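Local atomic coordinates of ATP-dependent Clp protease adapter protein CLPS1, chloroplastic (PDB entry 7D34), a protein that serves as a small adapter that modulates the chloroplast ClpC chaperone, probably selecting substrates for the plastid Clp protease. Residues P4-L9 with L48-V53. Sequence-based numbering, arbitrary orientation.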
loop_
_atom_site.group_PDB
_atom_site.type_symbol
_atom_site.label_atom_id
_atom_site.label_comp_id
_atom_site.label_asym_id
_atom_site.label_seq_id
_atom_site.Cartn_x
_atom_site.Cartn_y
_atom_site.Cartn_z
ATOM N N PRO A 4 14.249 0.126 -8.260
ATOM C CA PRO A 4 12.900 -0.381 -7.973
ATOM C C PRO A 4 11.793 0.587 -8.345
ATOM O O PRO A 4 11.905 1.802 -8.177
ATOM C CB PRO A 4 12.934 -0.630 -6.460
ATOM C CG PRO A 4 13.932 0.363 -5.945
ATOM C CD PRO A 4 14.967 0.513 -7.030
ATOM N N TYR A 5 10.713 0.012 -8.858
ATOM C CA TYR A 5 9.508 0.731 -9.228
ATOM C C TYR A 5 8.328 0.048 -8.558
ATOM O O TYR A 5 8.368 -1.149 -8.258
ATOM C CB TYR A 5 9.290 0.754 -10.743
ATOM C CG TYR A 5 10.031 1.890 -11.444
ATOM C CD1 TYR A 5 9.343 2.962 -12.006
ATOM C CD2 TYR A 5 11.422 1.895 -11.534
ATOM C CE1 TYR A 5 10.021 4.000 -12.654
ATOM C CE2 TYR A 5 12.097 2.927 -12.166
ATOM C CZ TYR A 5 11.405 3.971 -12.724
ATOM O OH TYR A 5 12.119 4.979 -13.336
ATOM N N ARG A 6 7.274 0.822 -8.327
ATOM C CA ARG A 6 6.078 0.339 -7.652
ATOM C C ARG A 6 4.975 0.078 -8.670
ATOM O O ARG A 6 4.735 0.906 -9.557
ATOM C CB ARG A 6 5.611 1.364 -6.619
ATOM C CG ARG A 6 6.099 1.155 -5.204
ATOM C CD ARG A 6 6.710 2.418 -4.599
ATOM N NE ARG A 6 5.723 3.384 -4.104
ATOM C CZ ARG A 6 6.019 4.390 -3.285
ATOM N NH1 ARG A 6 5.086 5.226 -2.884
ATOM N NH2 ARG A 6 7.250 4.536 -2.829
ATOM N N VAL A 7 4.355 -1.101 -8.578
ATOM C CA VAL A 7 3.103 -1.401 -9.266
ATOM C C VAL A 7 1.977 -1.171 -8.264
ATOM O O VAL A 7 1.924 -1.818 -7.208
ATOM C CB VAL A 7 3.079 -2.836 -9.825
ATOM C CG1 VAL A 7 1.812 -3.080 -10.652
ATOM C CG2 VAL A 7 4.316 -3.129 -10.689
ATOM N N ILE A 8 1.092 -0.245 -8.596
ATOM C CA ILE A 8 0.003 0.180 -7.728
ATOM C C ILE A 8 -1.325 -0.364 -8.234
ATOM O O ILE A 8 -1.609 -0.357 -9.435
ATOM C CB ILE A 8 -0.041 1.719 -7.629
ATOM C CG1 ILE A 8 1.301 2.284 -7.148
ATOM C CG2 ILE A 8 -1.148 2.133 -6.698
ATOM C CD1 ILE A 8 1.648 1.987 -5.718
ATOM N N LEU A 9 -2.146 -0.824 -7.287
ATOM C CA LEU A 9 -3.521 -1.251 -7.518
ATOM C C LEU A 9 -4.430 -0.199 -6.892
ATOM O O LEU A 9 -4.301 0.112 -5.703
ATOM C CB LEU A 9 -3.774 -2.638 -6.916
ATOM C CG LEU A 9 -5.244 -3.070 -6.965
ATOM C CD1 LEU A 9 -5.758 -3.203 -8.401
ATOM C CD2 LEU A 9 -5.475 -4.342 -6.181
ATOM N N LEU A 48 -5.778 2.596 -2.574
ATOM C CA LEU A 48 -4.686 2.094 -3.404
ATOM C C LEU A 48 -3.820 1.166 -2.569
ATOM O O LEU A 48 -3.832 1.220 -1.339
ATOM C CB LEU A 48 -3.829 3.225 -3.986
ATOM C CG LEU A 48 -2.836 3.943 -3.071
ATOM C CD1 LEU A 48 -1.881 4.753 -3.933
ATOM C CD2 LEU A 48 -3.516 4.860 -2.082
ATOM N N ALA A 49 -3.071 0.308 -3.255
ATOM C CA ALA A 49 -2.184 -0.612 -2.560
ATOM C C ALA A 49 -1.026 -1.013 -3.459
ATOM O O ALA A 49 -1.170 -1.107 -4.679
ATOM C CB ALA A 49 -2.928 -1.867 -2.081
ATOM N N VAL A 50 0.124 -1.255 -2.834
ATOM C CA VAL A 50 1.323 -1.675 -3.553
ATOM C C VAL A 50 1.196 -3.160 -3.857
ATOM O O VAL A 50 1.073 -3.989 -2.948
ATOM C CB VAL A 50 2.599 -1.382 -2.749
ATOM C CG1 VAL A 50 3.830 -2.030 -3.429
ATOM C CG2 VAL A 50 2.721 0.137 -2.556
ATOM N N VAL A 51 1.257 -3.499 -5.140
ATOM C CA VAL A 51 1.136 -4.886 -5.567
ATOM C C VAL A 51 2.482 -5.602 -5.484
ATOM O O VAL A 51 2.594 -6.708 -4.938
ATOM C CB VAL A 51 0.582 -4.945 -6.998
ATOM C CG1 VAL A 51 0.587 -6.386 -7.468
ATOM C CG2 VAL A 51 -0.784 -4.359 -7.031
ATOM N N ILE A 52 3.520 -4.976 -6.032
ATOM C CA ILE A 52 4.860 -5.544 -6.094
ATOM C C ILE A 52 5.850 -4.416 -6.362
ATOM O O ILE A 52 5.498 -3.391 -6.961
ATOM C CB ILE A 52 4.953 -6.635 -7.181
ATOM C CG1 ILE A 52 6.377 -7.183 -7.307
ATOM C CG2 ILE A 52 4.436 -6.094 -8.503
ATOM C CD1 ILE A 52 6.421 -8.617 -7.845
ATOM N N VAL A 53 7.092 -4.606 -5.946
ATOM C CA VAL A 53 8.180 -3.697 -6.267
ATOM C C VAL A 53 9.138 -4.480 -7.157
ATOM O O VAL A 53 9.587 -5.572 -6.791
ATOM C CB VAL A 53 8.880 -3.164 -5.001
ATOM C CG1 VAL A 53 9.982 -2.170 -5.400
ATOM C CG2 VAL A 53 7.868 -2.518 -4.032
#
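Four backbone hydrogen bonds join Pro4-Leu9 to Leu48-Val53, and their spacing makes the pair an instructive case of an interrupted antiparallel ladder. Leu9 and Ala49 form a regular hydrogen-bonded pair: Leu9 N donates almost straight to Ala49 O (2.8 Å), and Ala49 N returns to Leu9 O at a more bent 143°. Val7 N gives to Ile52 O (3.0 Å, 174°), whereas Val7 O accepts from Val51 N (2.7 Å). Two residues thus stand opposite one, a classic beta bulge, and Val51 takes the helix-like psi of -49° expected at its first position.

In the ClpS fold this joins strand 48-54, an outermost strand of the chain's own three-stranded sheet, to the central strand 5-10, whose other flank pairs with strand 72-77. Strand 5-10 ends at His10, which with the following Asn11 and Asp12 belongs to the pocket for the bound phenylalanine; the side chain of Leu9 lies about 4 Å from this ligand.

The bulge turns the Val51 side chain toward the partner strand, where CG2, anti to its own carbonyl carbon, presses tightly on Leu9 CB (3.5 Å); Ile39 of helix 33-46 touches both residues. Val7 and Ile52 lie side by side, CG2 to CG2, with Ala59 and Leu66 of helix 56-68 against Val7. On the other face Ile8 reaches two neighbours: CG2 runs alongside Leu48 CD1, while CD1 crosses Val50 CG2 obliquely (3.8 Å).

Charge enters through Arg6, on the face shared with Ile8 and Val50: its NH1 is shared in salt bridges between Glu76 of its own chain and Glu76 of the second subunit, its strongest partner, while NH2 pairs with Asp78 of its own chain. Asn46 and Leu48 of the second subunit pack against Val50 and Val53, respectively.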